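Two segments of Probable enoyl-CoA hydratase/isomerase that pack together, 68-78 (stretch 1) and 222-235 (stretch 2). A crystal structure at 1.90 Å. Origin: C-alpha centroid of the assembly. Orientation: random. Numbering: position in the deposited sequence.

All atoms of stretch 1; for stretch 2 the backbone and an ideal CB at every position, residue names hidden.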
# COMPACT_ATOMS: atom_id res chain seq x y z
N ASP A 68 3.87 -10.37 -14.06
CA ASP A 68 4.31 -11.23 -12.97
C ASP A 68 3.18 -12.14 -12.52
O ASP A 68 3.40 -13.33 -12.28
CB ASP A 68 4.83 -10.39 -11.81
CG ASP A 68 6.22 -9.84 -12.07
OD1 ASP A 68 6.52 -9.42 -13.22
OD2 ASP A 68 7.00 -9.81 -11.08
N PHE A 69 1.96 -11.59 -12.43
CA PHE A 69 0.82 -12.38 -12.00
C PHE A 69 0.52 -13.51 -12.97
O PHE A 69 0.15 -14.62 -12.56
CB PHE A 69 -0.43 -11.50 -11.85
CG PHE A 69 -0.65 -10.99 -10.47
CD1 PHE A 69 0.17 -11.40 -9.42
CD2 PHE A 69 -1.67 -10.10 -10.21
CE1 PHE A 69 -0.03 -10.96 -8.13
CE2 PHE A 69 -1.86 -9.63 -8.93
CZ PHE A 69 -1.05 -10.07 -7.88
N LEU A 70 0.67 -13.24 -14.26
CA LEU A 70 0.33 -14.19 -15.31
C LEU A 70 1.41 -15.25 -15.49
O LEU A 70 1.10 -16.42 -15.64
CB LEU A 70 0.10 -13.44 -16.61
CG LEU A 70 -1.27 -12.76 -16.72
CD1 LEU A 70 -1.29 -11.73 -17.85
CD2 LEU A 70 -2.40 -13.80 -16.90
N GLU A 71 2.69 -14.84 -15.48
CA GLU A 71 3.78 -15.76 -15.79
C GLU A 71 4.14 -16.64 -14.61
O GLU A 71 4.56 -17.79 -14.80
CB GLU A 71 5.04 -15.01 -16.22
CG GLU A 71 4.99 -14.44 -17.61
CD GLU A 71 6.24 -13.66 -17.95
OE1 GLU A 71 7.18 -13.63 -17.10
OE2 GLU A 71 6.30 -13.11 -19.06
N GLN A 72 4.00 -16.13 -13.40
CA GLN A 72 4.46 -16.82 -12.19
C GLN A 72 3.54 -16.47 -11.06
O GLN A 72 3.87 -15.63 -10.18
CB GLN A 72 5.92 -16.45 -11.90
CG GLN A 72 6.51 -16.94 -10.58
CD GLN A 72 8.02 -16.65 -10.49
OE1 GLN A 72 8.68 -16.46 -11.52
NE2 GLN A 72 8.56 -16.61 -9.27
N PRO A 73 2.34 -17.05 -11.00
CA PRO A 73 1.38 -16.75 -9.93
C PRO A 73 1.98 -17.04 -8.56
O PRO A 73 2.22 -18.20 -8.20
CB PRO A 73 0.19 -17.68 -10.22
CG PRO A 73 0.35 -18.11 -11.64
CD PRO A 73 1.84 -18.12 -11.90
N PRO A 74 2.18 -15.99 -7.75
CA PRO A 74 2.75 -16.20 -6.42
C PRO A 74 1.73 -16.78 -5.45
O PRO A 74 0.54 -16.44 -5.50
CB PRO A 74 3.18 -14.79 -6.00
CG PRO A 74 2.14 -13.90 -6.61
CD PRO A 74 1.71 -14.60 -7.92
N SER A 75 2.20 -17.70 -4.60
CA SER A 75 1.58 -17.94 -3.30
C SER A 75 1.80 -16.71 -2.43
O SER A 75 2.95 -16.36 -2.14
CB SER A 75 2.19 -19.16 -2.61
OG SER A 75 1.96 -19.13 -1.20
N LEU A 76 0.72 -16.04 -2.02
CA LEU A 76 0.89 -14.76 -1.36
C LEU A 76 1.75 -14.90 -0.12
O LEU A 76 2.69 -14.12 0.07
CB LEU A 76 -0.46 -14.12 -1.04
CG LEU A 76 -0.77 -12.96 -1.99
CD1 LEU A 76 -0.74 -13.48 -3.44
CD2 LEU A 76 -2.11 -12.31 -1.68
N ARG A 77 1.50 -15.91 0.72
CA ARG A 77 2.32 -16.08 1.93
C ARG A 77 3.81 -16.01 1.60
O ARG A 77 4.53 -15.09 2.02
CB ARG A 77 2.02 -17.42 2.61
CG ARG A 77 0.58 -17.83 2.79
CD ARG A 77 0.53 -19.30 3.26
NE ARG A 77 -0.84 -19.72 3.57
CZ ARG A 77 -1.38 -19.66 4.78
NH1 ARG A 77 -0.66 -19.20 5.80
NH2 ARG A 77 -2.64 -20.06 4.97
N ASP A 78 4.29 -16.98 0.83
CA ASP A 78 5.72 -17.19 0.63
C ASP A 78 6.04 -16.70 -0.78
O ASP A 78 5.98 -17.44 -1.75
CB ASP A 78 6.05 -18.67 0.87
CG ASP A 78 5.70 -19.10 2.31
OD1 ASP A 78 6.39 -18.62 3.25
OD2 ASP A 78 4.70 -19.85 2.51
N UNK A 222 -5.43 -11.95 6.45
CA UNK A 222 -4.50 -11.88 5.33
C UNK A 222 -4.16 -13.30 4.82
O UNK A 222 -3.98 -13.52 3.62
CB UNK A 222 -3.23 -11.14 5.75
N UNK A 223 -4.11 -14.28 5.74
CA UNK A 223 -3.85 -15.66 5.31
C UNK A 223 -5.03 -16.26 4.54
O UNK A 223 -4.83 -16.87 3.49
CB UNK A 223 -3.53 -16.53 6.52
N UNK A 224 -6.27 -16.08 5.02
CA UNK A 224 -7.39 -16.61 4.24
C UNK A 224 -7.46 -15.93 2.87
O UNK A 224 -7.51 -16.61 1.83
CB UNK A 224 -8.71 -16.42 5.00
N UNK A 225 -7.42 -14.57 2.84
CA UNK A 225 -7.48 -13.86 1.57
C UNK A 225 -6.42 -14.37 0.60
O UNK A 225 -6.68 -14.52 -0.59
CB UNK A 225 -7.31 -12.36 1.79
N UNK A 226 -5.22 -14.63 1.11
CA UNK A 226 -4.10 -14.96 0.25
C UNK A 226 -4.26 -16.32 -0.38
O UNK A 226 -3.83 -16.52 -1.52
CB UNK A 226 -2.79 -14.90 1.04
N UNK A 227 -4.89 -17.25 0.33
CA UNK A 227 -5.16 -18.58 -0.22
C UNK A 227 -6.21 -18.48 -1.32
O UNK A 227 -6.00 -18.99 -2.43
CB UNK A 227 -5.62 -19.54 0.88
N UNK A 228 -7.33 -17.78 -1.06
CA UNK A 228 -8.31 -17.50 -2.11
C UNK A 228 -7.64 -16.82 -3.31
O UNK A 228 -7.86 -17.22 -4.46
CB UNK A 228 -9.44 -16.62 -1.57
N UNK A 229 -6.83 -15.79 -3.05
CA UNK A 229 -6.24 -14.98 -4.12
C UNK A 229 -5.29 -15.81 -4.98
O UNK A 229 -5.28 -15.72 -6.22
CB UNK A 229 -5.50 -13.78 -3.53
N UNK A 230 -4.41 -16.54 -4.31
CA UNK A 230 -3.49 -17.43 -5.00
C UNK A 230 -4.26 -18.44 -5.85
O UNK A 230 -3.93 -18.67 -7.02
CB UNK A 230 -2.59 -18.15 -4.00
N UNK A 231 -5.30 -19.04 -5.30
CA UNK A 231 -6.04 -20.00 -6.09
C UNK A 231 -6.64 -19.33 -7.32
O UNK A 231 -6.56 -19.86 -8.44
CB UNK A 231 -7.14 -20.66 -5.25
N UNK A 232 -7.22 -18.13 -7.14
CA UNK A 232 -7.91 -17.47 -8.24
C UNK A 232 -6.94 -17.03 -9.31
O UNK A 232 -7.31 -16.97 -10.49
CB UNK A 232 -8.71 -16.27 -7.73
N UNK A 233 -5.70 -16.73 -8.93
CA UNK A 233 -4.76 -16.31 -9.96
C UNK A 233 -4.47 -17.43 -10.97
O UNK A 233 -4.12 -17.18 -12.16
CB UNK A 233 -3.46 -15.84 -9.31
N UNK A 234 -4.61 -18.67 -10.50
CA UNK A 234 -4.31 -19.83 -11.30
C UNK A 234 -5.54 -20.36 -12.02
O UNK A 234 -5.46 -21.38 -12.76
CB UNK A 234 -3.70 -20.93 -10.42
N UNK A 235 -6.76 -19.70 -11.76
CA UNK A 235 -7.96 -20.12 -12.42
C UNK A 235 -8.22 -19.32 -13.73
O UNK A 235 -7.76 -18.15 -13.92
CB UNK A 235 -9.14 -19.97 -11.46

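Stretch 2 is a helix for most of its length. Stretch 1 ends a helix at 71 and continues as loop or turn, its residues 73 to 76 passing alongside 233 to 226 in reverse order.

Position 222 points sideways, and its ideal CB finds nothing of stretch 1 within 5.5 Å; many helix-compatible residues would do, and it is Ile222. At position 223 the ideal CB lies 4.0 Å from Arg77 NH2. A small residue would fit beside the guanidinium, and an acidic one might also be considered; the residue is Ala223, whose CB sits 3.9 Å from Arg77 NH2. Position 224 points away and 225 sideways, both without a neighbour in stretch 1, leaving the choice open. They are Glu224 and Glu225, the latter hydrogen-bonded elsewhere in the structure.

Position 226 is the most restrictive. Its CA is 5.2 Å from the CA of Leu76, and an ideal CB there would stand only 3.2 Å from Leu76 CB, too tight for two carbons. The backbone angles are ordinary helix, so it is space and not conformation that argues for glycine. Gly226 it is, and Leu76 CD2 rests 3.8 Å from Gly226 CA.

At 227 the CB points sideways, 5.1 Å from Arg77 NH2. Arginine's positive charge invites an acceptor, and Asp, Glu, Asn or Gln could reach for it. Asp227 forms a salt bridge: Arg77 NH2 donates to Asp227 OD2 at 2.8 Å, and a weak hydrogen bond runs from Arg77 NE to Asp227 OD1 at 3.4 Å. The carboxylate lies at the guanidinium's edge, where the N-H groups point. Stretch 1 sets no demand at 228, where any helix-compatible residue would do; it is Ile228.

Position 229 points toward stretch 1, its ideal CB 4.1 Å from Leu76 CD2, with the Phe69 ring further along. A large apolar or aromatic residue suits this. Phe229, with chi1 t, brings CD2 to 3.7 Å from Leu76 CD1 and CE2 to 3.5 Å from Phe69 CZ; the two rings meet obliquely, their planes at 61°.

Position 230 also points toward stretch 1, but at close-set backbone: its ideal CB is 3.9 Å from Pro74 O and 4.2 Å from Ser75 CA. Something small is indicated, such as Ala, Ser or Cys. Ser230 places OG 3.7 Å from Ser75 CA and 3.5 Å from Pro74 O, a contact rather than a hydrogen bond.

Positions 231 and 232 are as free as 228; Thr231 donates from OG1 to Asp227 O at 3.0 Å, and the other is Arg232.

Position 233 faces an apolar recess, with Pro73 CB 4.2 Å from its ideal CB and the Phe69 ring and Pro74 nearby. Leu, Ile or Met would suit. Leu233 sends CD2 over one face of the Phe69 ring, 3.9 Å from its centroid, in a CH-pi contact. Leu233 CD1 lies 3.8 Å from Pro74 CD and 4.0 Å from Phe69 CE1.

Position 234 points sideways; many residues would do, and a longer chain could lay its methylenes against Pro73. Arg234 packs CG 4.2 Å from Pro73 CB. At 235 the backbone is no longer helical and stretch 1 has no say; Ser235 takes the N-cap position before another helix.

Stretch 2, residues 222-235: IAEEGDIFSTRLRS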
# COMPACT_ATOMS: atom_id res chain seq x y z
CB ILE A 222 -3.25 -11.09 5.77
CG1 ILE A 222 -3.59 -9.58 5.92
CG2 ILE A 222 -2.10 -11.19 4.77
CD1 ILE A 222 -2.44 -8.72 6.46
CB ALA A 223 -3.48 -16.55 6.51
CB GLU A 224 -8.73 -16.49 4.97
CG GLU A 224 -9.89 -17.25 4.25
CD GLU A 224 -11.30 -17.15 4.93
OE1 GLU A 224 -11.47 -16.47 5.96
OE2 GLU A 224 -12.25 -17.78 4.41
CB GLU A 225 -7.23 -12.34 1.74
CG GLU A 225 -8.23 -11.55 2.54
CD GLU A 225 -7.75 -10.11 2.73
OE1 GLU A 225 -6.51 -9.90 2.56
OE2 GLU A 225 -8.61 -9.25 3.02
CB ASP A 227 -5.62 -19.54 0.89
CG ASP A 227 -4.44 -20.04 1.79
OD1 ASP A 227 -3.31 -20.34 1.29
OD2 ASP A 227 -4.66 -20.16 3.01
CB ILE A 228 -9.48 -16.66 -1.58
CG1 ILE A 228 -10.09 -17.29 -0.30
CG2 ILE A 228 -10.54 -16.47 -2.68
CD1 ILE A 228 -10.85 -18.60 -0.53
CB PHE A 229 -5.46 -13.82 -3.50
CG PHE A 229 -5.14 -12.68 -4.44
CD1 PHE A 229 -6.00 -11.58 -4.56
CD2 PHE A 229 -3.93 -12.65 -5.12
CE1 PHE A 229 -5.66 -10.53 -5.38
CE2 PHE A 229 -3.60 -11.58 -5.94
CZ PHE A 229 -4.47 -10.54 -6.08
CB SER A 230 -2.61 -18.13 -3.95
OG SER A 230 -1.72 -19.01 -4.60
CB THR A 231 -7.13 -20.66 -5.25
OG1 THR A 231 -6.52 -21.41 -4.21
CG2 THR A 231 -8.01 -21.59 -6.11
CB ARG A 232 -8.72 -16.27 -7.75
CG ARG A 232 -9.91 -16.70 -6.88
CD ARG A 232 -10.89 -15.56 -6.68
NE ARG A 232 -11.49 -15.28 -7.97
CZ ARG A 232 -12.64 -15.79 -8.37
NH1 ARG A 232 -13.35 -16.52 -7.53
NH2 ARG A 232 -13.10 -15.51 -9.57
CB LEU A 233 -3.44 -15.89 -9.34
CG LEU A 233 -3.30 -14.45 -8.82
CD1 LEU A 233 -2.07 -14.35 -7.90
CD2 LEU A 233 -3.23 -13.46 -9.95
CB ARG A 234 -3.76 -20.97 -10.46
CG ARG A 234 -2.72 -20.60 -9.45
CD ARG A 234 -2.49 -21.74 -8.44
NE ARG A 234 -1.62 -22.78 -8.99
CZ ARG A 234 -0.28 -22.73 -8.95
NH1 ARG A 234 0.34 -21.70 -8.37
NH2 ARG A 234 0.44 -23.73 -9.48
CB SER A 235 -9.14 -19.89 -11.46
OG SER A 235 -9.68 -18.57 -11.64
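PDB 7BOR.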